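Local coordinates for metallo-beta-lactamase domain-containing protein 1 (Thermotoga maritima, PDB 1ZTC), which is a metallo-beta-lactamase-fold hydrolase with a dinuclear metal centre, and probably acts as an endoribonuclease that cleaves RNA by hydrolysis, at residues Y39-K43 with D44-I48; T80-L84 with D85-N89; K105-Y109 with L110-T114. All blocks are in the same frame, centred on the assembly; numbering follows the deposited sequence. Where two conformers were deposited one is given.

Overall arrangement
The three contacts follow one another along the chain, all within the metallo-beta-lactamase domain. Contact 1 is the hairpin of strands 37-42 and 45-49 in the six-stranded mixed sheet. The neighbouring strand 76-78 runs into contact 2, a loop and short helix that supply ligands to two nickel ions, and strand 97-101, next across the sheet, leads to contact 3, just before helix 114-125. The centres of contacts 1 and 2 lie about 19 Å apart, those of 2 and 3 about 14 Å. Only the latter pair touches, through Val82 and Tyr109. Contacts 1 and 3 lie on opposite sides of the chain's centre, whereas the metal-bearing contact 2 is deeply placed.

Contact 1 of 3, residues Y39-K43 with D44-I48; sequences YLEHK and DRRII
Strands 39-42 and 45-48 run antiparallel, their segment axes 4.7 Å apart at closest approach and 160° between directions. Leu40 and Ile47 form a hydrogen-bonded pair, with Leu40 N to Ile47 O and Ile47 N to Leu40 O both at 2.8 Å. His42 and Arg45 form the next such pair, less evenly: Arg45 N to His42 O is 2.8 Å but His42 N to Arg45 O is 3.2 Å. The non-hydrogen-bonded pairs, Tyr39 with Ile48 and Glu41 with Arg46, alternate with these, and the CA-H groups of Tyr39 and Glu41 point at Ile47 O and Arg45 O. A type II' turn from His42 to Arg45, with positive phi at Lys43 (49°), makes this a tight two-residue beta hairpin inside the domain's six-stranded sheet. On one face Tyr39, Glu41, Arg46 and Ile48 project together. The Tyr39 ring swings across to the partner strand because its CG is anti to the backbone N (chi1 175°). There its hydroxyl OH lies 3.3 Å from Arg46 CG, the two side chains running alongside each other, while Ile48 CG1 meets the ring edge. The same OH donates to Glu41 OE2 at 2.7 Å; Glu41 OE2 accepts through its anti lone pair, in the plane of the ring, which restrains the tyrosine end. The Arg46 guanidinium turns away to the Asp73 carbonyl. On the other face Leu40 CB packs 4.0 Å from Ile47 CB. At the turn, Lys43 CG sits over the His42 ring toward its rim, and both residues reach Asp141, whereas the Arg45 chain, bent at chi2 and chi3, leads away to a salt bridge with Asp76.

Contact 2 of 3, residues T80-L84 with D85-N89; sequences THVHL and DHIFN. With NI (nickel (II) ion), chain F; NI (nickel (II) ion), chain E.
Two nickel ions share one water beside His81, His83, Asp85 and His86, with water 2 lying 2.2 Å from the chain F nickel and 2.5 Å from the chain E nickel. His81 NE2 and His83 ND1 both hold the chain F ion, the latter at 2.2 Å; His86 NE2 binds the chain E ion. His83 thus binds through ND1, the other two histidines through NE2. Their spacing is the HxHxDH signature of the metallo-beta-lactamase fold. The His81 imidazole meets His86 edge to face, its CE1 3.4 Å above the centre of the other ring and the planes 58° apart. The His81 ring is held at both nitrogens, NE2 by nickel and ND1 by an in-plane bond to Thr80 OG1 at 2.9 Å. Asp50 is the second-shell partner, accepting from both Thr80 OG1 and His86 ND1. His83 stands at the N-cap position of the short helix, and its carbonyl accepts from His86 N and, weakly, Ile87 N, while Leu84 O receives Phe88 N. On the side away from the metals Val82 CG1 packs against Ile87 CD1. Leu84 CD1 approaches the edge of the Phe88 ring, and the two residues also pack on the second subunit. Asp174, His152 and His211 complete the sites. Asp85 OD2 lies 2.9 Å from the chain E nickel, longer than the histidine bonds, whereas its OD1 accepts from water 2 at 2.7 Å. A bridging water gripped in this way is consistent with the hydrolytic nucleophile of related dinuclear enzymes.

Contact 3 of 3, residues K105-Y109 with L110-T114; sequences KTKNY and LSFGT. With PO4 (phosphate ion), chain G.
Asn108 to Ser111 and Tyr109 to Phe112 form two successive turns, closed by Ser111 N to Asn108 O at 3.2 Å and Phe112 N to Tyr109 O at 3.0 Å. Asn108 O takes a second bond, from Ser111 OG at 2.9 Å, and this hydroxyl approaches tilted 15° from the carbonyl plane. The serine oxygen reaches it by sitting between its own backbone N and carbonyl carbon (chi1 84°). Asn108 OD1 accepts a further, weak bond from Ser111 N. The aromatic part is an offset edge-to-face pair in which Tyr109 and Phe112 lie alongside, pointing the same way: Tyr109 CD1 comes over the Phe112 face, 3.7 Å from Phe112 CE2, with the ring planes 60° apart. Lys107 CD approaches the edge of the same phenylalanine ring. The lysine then runs on to a phosphate probably derived from the crystallisation liquor, with NZ 2.6 Å from O3, and also makes a salt bridge with Glu155; the phosphate is further held by Lys187 of the third subunit. Tyr109 is buried against Val82 and Ile124, and Phe112 makes an edge-to-face contact with Tyr120. The turns thus lie against helix 114-125, entered through Gly113 at its N-cap, and connect it to strand 97-101.

Contact 1 of 3, residues Y39-K43 with D44-I48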
loop_
_atom_site.group_PDB
_atom_site.type_symbol
_atom_site.label_atom_id
_atom_site.label_comp_id
_atom_site.label_asym_id
_atom_site.label_seq_id
_atom_site.Cartn_x
_atom_site.Cartn_y
_atom_site.Cartn_z
ATOM N N TYR A 39 8.989 -21.827 3.976
ATOM C CA TYR A 39 8.994 -23.092 3.287
ATOM C C TYR A 39 10.121 -23.956 3.853
ATOM O O TYR A 39 11.237 -23.468 4.062
ATOM C CB TYR A 39 9.223 -22.855 1.803
ATOM C CG TYR A 39 9.368 -24.117 0.960
ATOM C CD1 TYR A 39 8.274 -24.909 0.673
ATOM C CD2 TYR A 39 10.598 -24.493 0.434
ATOM C CE1 TYR A 39 8.388 -26.024 -0.089
ATOM C CE2 TYR A 39 10.716 -25.629 -0.349
ATOM C CZ TYR A 39 9.598 -26.381 -0.619
ATOM O OH TYR A 39 9.676 -27.517 -1.399
ATOM N N LEU A 40 9.807 -25.223 4.122
ATOM C CA LEU A 40 10.768 -26.175 4.659
ATOM C C LEU A 40 10.729 -27.465 3.875
ATOM O O LEU A 40 9.650 -27.954 3.535
ATOM C CB LEU A 40 10.452 -26.501 6.110
ATOM C CG LEU A 40 10.407 -25.332 7.081
ATOM C CD1 LEU A 40 9.615 -25.711 8.320
ATOM C CD2 LEU A 40 11.829 -24.926 7.470
ATOM N N GLU A 41 11.904 -28.014 3.594
ATOM C CA GLU A 41 12.018 -29.333 3.009
ATOM C C GLU A 41 12.695 -30.264 4.007
ATOM O O GLU A 41 13.767 -29.955 4.520
ATOM C CB GLU A 41 12.838 -29.293 1.704
ATOM C CG GLU A 41 12.081 -28.708 0.529
ATOM C CD GLU A 41 12.851 -28.751 -0.800
ATOM O OE1 GLU A 41 14.005 -29.271 -0.807
ATOM O OE2 GLU A 41 12.282 -28.262 -1.828
ATOM N N HIS A 42 12.053 -31.393 4.275
ATOM C CA HIS A 42 12.578 -32.417 5.157
ATOM C C HIS A 42 12.114 -33.756 4.644
ATOM O O HIS A 42 10.916 -33.994 4.531
ATOM C CB HIS A 42 12.059 -32.218 6.573
ATOM C CG HIS A 42 12.497 -33.278 7.530
ATOM N ND1 HIS A 42 13.805 -33.407 7.949
ATOM C CD2 HIS A 42 11.800 -34.268 8.141
ATOM C CE1 HIS A 42 13.889 -34.419 8.793
ATOM N NE2 HIS A 42 12.690 -34.961 8.922
ATOM N N LYS A 43 13.073 -34.621 4.342
ATOM C CA LYS A 43 12.810 -35.899 3.701
ATOM C C LYS A 43 11.900 -35.687 2.480
ATOM O O LYS A 43 12.262 -34.975 1.551
ATOM C CB LYS A 43 12.226 -36.925 4.696
ATOM C CG LYS A 43 13.137 -37.296 5.845
ATOM C CD LYS A 43 12.431 -38.284 6.768
ATOM C CE LYS A 43 13.363 -38.860 7.819
ATOM N NZ LYS A 43 12.638 -39.702 8.828
ATOM N N ASP A 44 10.722 -36.288 2.506
ATOM C CA ASP A 44 9.747 -36.212 1.431
ATOM C C ASP A 44 8.661 -35.163 1.690
ATOM O O ASP A 44 7.658 -35.114 0.982
ATOM C CB ASP A 44 9.073 -37.592 1.305
ATOM C CG ASP A 44 8.461 -38.113 2.663
ATOM O OD1 ASP A 44 8.998 -37.810 3.769
ATOM O OD2 ASP A 44 7.441 -38.843 2.615
ATOM N N ARG A 45 8.853 -34.354 2.721
ATOM C CA ARG A 45 7.868 -33.361 3.096
ATOM C C ARG A 45 8.233 -31.994 2.532
ATOM O O ARG A 45 9.388 -31.573 2.536
ATOM C CB ARG A 45 7.736 -33.283 4.616
ATOM C CG ARG A 45 7.575 -34.618 5.319
ATOM C CD ARG A 45 6.417 -35.437 4.808
ATOM N NE ARG A 45 5.154 -35.058 5.428
ATOM C CZ ARG A 45 3.975 -35.596 5.120
ATOM N NH1 ARG A 45 3.875 -36.551 4.197
ATOM N NH2 ARG A 45 2.880 -35.177 5.738
ATOM N N ARG A 46 7.213 -31.306 2.041
ATOM C CA ARG A 46 7.336 -29.945 1.590
ATOM C C ARG A 46 6.322 -29.132 2.393
ATOM O O ARG A 46 5.102 -29.259 2.220
ATOM C CB ARG A 46 7.123 -29.883 0.085
ATOM C CG ARG A 46 8.332 -30.461 -0.657
ATOM C CD ARG A 46 8.080 -30.673 -2.129
ATOM N NE ARG A 46 7.014 -31.661 -2.345
ATOM C CZ ARG A 46 7.156 -32.994 -2.317
ATOM N NH1 ARG A 46 8.343 -33.560 -2.068
ATOM N NH2 ARG A 46 6.092 -33.770 -2.536
ATOM N N ILE A 47 6.865 -28.314 3.291
ATOM C CA ILE A 47 6.125 -27.756 4.404
ATOM C C ILE A 47 6.046 -26.247 4.280
ATOM O O ILE A 47 7.054 -25.567 4.036
ATOM C CB ILE A 47 6.826 -28.101 5.737
ATOM C CG1 ILE A 47 7.055 -29.618 5.849
ATOM C CG2 ILE A 47 6.045 -27.551 6.925
ATOM C CD1 ILE A 47 8.160 -30.008 6.807
ATOM N N ILE A 48 4.843 -25.719 4.461
ATOM C CA ILE A 48 4.661 -24.267 4.561
ATOM C C ILE A 48 4.153 -23.880 5.942
ATOM O O ILE A 48 3.196 -24.454 6.448
ATOM C CB ILE A 48 3.706 -23.738 3.462
ATOM C CG1 ILE A 48 4.399 -23.883 2.104
ATOM C CG2 ILE A 48 3.329 -22.259 3.737
ATOM C CD1 ILE A 48 3.535 -23.659 0.902
#

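Contact 2 of 3, residues T80-L84 with D85-N89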
loop_
_atom_site.group_PDB
_atom_site.type_symbol
_atom_site.label_atom_id
_atom_site.label_comp_id
_atom_site.label_asym_id
_atom_site.label_seq_id
_atom_site.Cartn_x
_atom_site.Cartn_y
_atom_site.Cartn_z
ATOM N N THR A 80 0.427 -20.313 12.452
ATOM C CA THR A 80 0.598 -19.649 13.730
ATOM C C THR A 80 -0.766 -19.348 14.320
ATOM O O THR A 80 -1.016 -19.610 15.485
ATOM C CB THR A 80 1.438 -18.377 13.619
ATOM O OG1 THR A 80 0.833 -17.451 12.714
ATOM C CG2 THR A 80 2.841 -18.738 13.166
ATOM N N HIS A 81 -1.671 -18.830 13.495
ATOM C CA HIS A 81 -3.012 -18.594 13.940
ATOM C C HIS A 81 -3.963 -18.328 12.783
ATOM O O HIS A 81 -3.534 -18.121 11.653
ATOM C CB HIS A 81 -3.031 -17.426 14.920
ATOM C CG HIS A 81 -2.659 -16.110 14.324
ATOM N ND1 HIS A 81 -1.456 -15.888 13.689
ATOM C CD2 HIS A 81 -3.314 -14.929 14.321
ATOM C CE1 HIS A 81 -1.387 -14.626 13.328
ATOM N NE2 HIS A 81 -2.505 -14.029 13.688
ATOM N N VAL A 82 -5.252 -18.265 13.099
ATOM C CA VAL A 82 -6.292 -18.179 12.101
ATOM C C VAL A 82 -6.685 -16.731 11.874
ATOM O O VAL A 82 -7.701 -16.273 12.359
ATOM C CB VAL A 82 -7.480 -19.057 12.526
ATOM C CG1 VAL A 82 -8.615 -18.960 11.466
ATOM C CG2 VAL A 82 -6.989 -20.459 12.683
ATOM N N HIS A 83 -5.802 -15.998 11.193
ATOM C CA HIS A 83 -6.068 -14.666 10.716
ATOM C C HIS A 83 -5.823 -14.728 9.232
ATOM O O HIS A 83 -4.835 -15.339 8.763
ATOM C CB HIS A 83 -5.209 -13.569 11.387
ATOM C CG HIS A 83 -5.698 -13.169 12.753
ATOM N ND1 HIS A 83 -5.009 -12.293 13.573
ATOM C CD2 HIS A 83 -6.779 -13.573 13.472
ATOM C CE1 HIS A 83 -5.653 -12.166 14.725
ATOM N NE2 HIS A 83 -6.729 -12.931 14.688
ATOM N N LEU A 84 -6.707 -14.080 8.494
ATOM C CA LEU A 84 -6.761 -14.198 7.046
ATOM C C LEU A 84 -5.444 -13.895 6.320
ATOM O O LEU A 84 -5.112 -14.524 5.319
ATOM C CB LEU A 84 -7.836 -13.235 6.526
ATOM C CG LEU A 84 -8.499 -13.620 5.216
ATOM C CD1 LEU A 84 -9.106 -15.013 5.270
ATOM C CD2 LEU A 84 -9.557 -12.533 4.912
ATOM N N ASP A 85 -4.715 -12.900 6.818
ATOM C CA ASP A 85 -3.439 -12.483 6.195
ATOM C C ASP A 85 -2.321 -13.547 6.335
ATOM O O ASP A 85 -1.301 -13.513 5.621
ATOM C CB ASP A 85 -2.999 -11.113 6.743
ATOM C CG ASP A 85 -2.806 -11.109 8.259
ATOM O OD1 ASP A 85 -3.688 -11.607 9.013
ATOM O OD2 ASP A 85 -1.746 -10.640 8.688
ATOM N N HIS A 86 -2.564 -14.527 7.200
ATOM C CA HIS A 86 -1.687 -15.694 7.384
ATOM C C HIS A 86 -2.172 -16.981 6.673
ATOM O O HIS A 86 -1.365 -17.839 6.285
ATOM C CB HIS A 86 -1.578 -15.969 8.902
ATOM C CG HIS A 86 -0.815 -14.920 9.637
ATOM N ND1 HIS A 86 0.432 -15.154 10.173
ATOM C CD2 HIS A 86 -1.097 -13.616 9.885
ATOM C CE1 HIS A 86 0.879 -14.044 10.735
ATOM N NE2 HIS A 86 -0.017 -13.094 10.553
ATOM N N ILE A 87 -3.482 -17.143 6.549
ATOM C CA ILE A 87 -4.057 -18.404 6.122
ATOM C C ILE A 87 -4.678 -18.428 4.724
ATOM O O ILE A 87 -4.987 -19.508 4.212
ATOM C CB ILE A 87 -5.140 -18.884 7.110
ATOM C CG1 ILE A 87 -6.372 -17.942 7.076
ATOM C CG2 ILE A 87 -4.564 -19.005 8.504
ATOM C CD1 ILE A 87 -7.505 -18.371 7.911
ATOM N N PHE A 88 -4.950 -17.273 4.142
ATOM C CA PHE A 88 -5.767 -17.237 2.923
ATOM C C PHE A 88 -5.260 -18.193 1.831
ATOM O O PHE A 88 -6.050 -18.944 1.210
ATOM C CB PHE A 88 -5.824 -15.837 2.316
ATOM C CG PHE A 88 -6.595 -15.805 1.043
ATOM C CD1 PHE A 88 -7.963 -15.670 1.065
ATOM C CD2 PHE A 88 -5.961 -16.001 -0.180
ATOM C CE1 PHE A 88 -8.712 -15.731 -0.106
ATOM C CE2 PHE A 88 -6.703 -16.058 -1.358
ATOM C CZ PHE A 88 -8.074 -15.904 -1.311
ATOM N N ASN A 89 -3.954 -18.164 1.606
ATOM C CA ASN A 89 -3.333 -18.943 0.518
ATOM C C ASN A 89 -3.400 -20.448 0.741
ATOM O O ASN A 89 -3.055 -21.218 -0.154
ATOM C CB ASN A 89 -1.868 -18.498 0.250
ATOM C CG ASN A 89 -1.768 -17.118 -0.338
ATOM O OD1 ASN A 89 -2.714 -16.633 -0.930
ATOM N ND2 ASN A 89 -0.587 -16.487 -0.225
HETATM NI NI NI F . -2.858 -11.907 13.699
HETATM NI NI NI E . -0.461 -10.999 11.229
HETATM O O HOH W 1 -1.840 -8.822 11.460
HETATM O O HOH W 2 -2.899 -11.386 11.573
HETATM O O HOH W 3 -3.097 -9.502 13.462
#

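Contact 3 of 3, residues K105-Y109 with L110-T114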
loop_
_atom_site.group_PDB
_atom_site.type_symbol
_atom_site.label_atom_id
_atom_site.label_comp_id
_atom_site.label_asym_id
_atom_site.label_seq_id
_atom_site.Cartn_x
_atom_site.Cartn_y
_atom_site.Cartn_z
ATOM N N LYS A 105 -11.389 -24.040 16.959
ATOM C CA LYS A 105 -12.761 -24.539 16.835
ATOM C C LYS A 105 -13.764 -23.892 17.800
ATOM O O LYS A 105 -14.966 -24.006 17.591
ATOM C CB LYS A 105 -12.785 -26.053 17.014
ATOM C CG LYS A 105 -12.235 -26.780 15.812
ATOM C CD LYS A 105 -12.410 -28.288 15.913
ATOM C CE LYS A 105 -12.759 -28.898 14.539
ATOM N NZ LYS A 105 -11.681 -28.719 13.499
ATOM N N THR A 106 -13.285 -23.204 18.837
ATOM C CA THR A 106 -14.162 -22.536 19.795
ATOM C C THR A 106 -14.536 -21.120 19.384
ATOM O O THR A 106 -15.316 -20.479 20.078
ATOM C CB THR A 106 -13.548 -22.482 21.219
ATOM O OG1 THR A 106 -12.463 -21.541 21.294
ATOM C CG2 THR A 106 -13.053 -23.858 21.648
ATOM N N LYS A 107 -13.965 -20.618 18.287
ATOM C CA LYS A 107 -14.303 -19.302 17.768
ATOM C C LYS A 107 -15.423 -19.375 16.733
ATOM O O LYS A 107 -15.477 -20.283 15.920
ATOM C CB LYS A 107 -13.092 -18.630 17.115
ATOM C CG LYS A 107 -12.100 -18.109 18.070
ATOM C CD LYS A 107 -11.268 -16.967 17.456
ATOM C CE LYS A 107 -9.851 -17.037 17.990
ATOM N NZ LYS A 107 -9.080 -15.776 17.877
ATOM N N ASN A 108 -16.315 -18.406 16.799
ATOM C CA ASN A 108 -17.397 -18.265 15.855
ATOM C C ASN A 108 -16.945 -17.278 14.782
ATOM O O ASN A 108 -17.055 -16.065 14.961
ATOM C CB ASN A 108 -18.608 -17.758 16.633
ATOM C CG ASN A 108 -19.839 -17.600 15.780
ATOM O OD1 ASN A 108 -19.795 -17.747 14.568
ATOM N ND2 ASN A 108 -20.931 -17.291 16.412
ATOM N N TYR A 109 -16.434 -17.815 13.681
ATOM C CA TYR A 109 -15.918 -16.991 12.588
ATOM C C TYR A 109 -17.022 -16.253 11.839
ATOM O O TYR A 109 -16.796 -15.185 11.309
ATOM C CB TYR A 109 -15.059 -17.833 11.649
ATOM C CG TYR A 109 -13.800 -18.221 12.364
ATOM C CD1 TYR A 109 -12.756 -17.326 12.468
ATOM C CD2 TYR A 109 -13.688 -19.451 13.016
ATOM C CE1 TYR A 109 -11.595 -17.648 13.162
ATOM C CE2 TYR A 109 -12.525 -19.786 13.719
ATOM C CZ TYR A 109 -11.492 -18.866 13.792
ATOM O OH TYR A 109 -10.351 -19.144 14.489
ATOM N N LEU A 110 -18.218 -16.819 11.807
ATOM C CA LEU A 110 -19.377 -16.142 11.211
ATOM C C LEU A 110 -19.755 -14.857 11.909
ATOM O O LEU A 110 -20.448 -14.006 11.350
ATOM C CB LEU A 110 -20.646 -17.012 11.305
ATOM C CG LEU A 110 -20.733 -18.160 10.331
ATOM C CD1 LEU A 110 -22.105 -18.789 10.458
ATOM C CD2 LEU A 110 -20.462 -17.670 8.900
ATOM N N SER A 111 -19.338 -14.732 13.154
ATOM C CA SER A 111 -19.599 -13.507 13.895
ATOM C C SER A 111 -18.567 -12.392 13.604
ATOM O O SER A 111 -18.707 -11.306 14.127
ATOM C CB SER A 111 -19.710 -13.773 15.414
ATOM O OG SER A 111 -18.437 -13.796 16.060
ATOM N N PHE A 112 -17.561 -12.655 12.776
ATOM C CA PHE A 112 -16.584 -11.615 12.361
ATOM C C PHE A 112 -17.151 -10.547 11.401
ATOM O O PHE A 112 -16.435 -9.661 10.963
ATOM C CB PHE A 112 -15.388 -12.257 11.684
ATOM C CG PHE A 112 -14.411 -12.861 12.623
ATOM C CD1 PHE A 112 -14.776 -13.207 13.934
ATOM C CD2 PHE A 112 -13.106 -13.107 12.186
ATOM C CE1 PHE A 112 -13.855 -13.782 14.792
ATOM C CE2 PHE A 112 -12.170 -13.673 13.030
ATOM C CZ PHE A 112 -12.538 -14.016 14.342
ATOM N N GLY A 113 -18.425 -10.647 11.059
ATOM C CA GLY A 113 -19.041 -9.769 10.087
ATOM C C GLY A 113 -19.588 -10.604 8.955
ATOM O O GLY A 113 -19.067 -11.675 8.657
ATOM N N THR A 114 -20.639 -10.123 8.313
ATOM C CA THR A 114 -21.255 -10.904 7.255
ATOM C C THR A 114 -20.243 -11.262 6.145
ATOM O O THR A 114 -20.034 -12.452 5.870
ATOM C CB THR A 114 -22.482 -10.231 6.675
ATOM O OG1 THR A 114 -23.448 -10.059 7.707
ATOM C CG2 THR A 114 -23.102 -11.092 5.613
HETATM P P PO4 G . -9.168 -14.155 20.970
HETATM O O1 PO4 G . -10.236 -14.409 21.992
HETATM O O2 PO4 G . -9.754 -13.488 19.772
HETATM O O3 PO4 G . -8.642 -15.461 20.441
HETATM O O4 PO4 G . -8.074 -13.349 21.622
#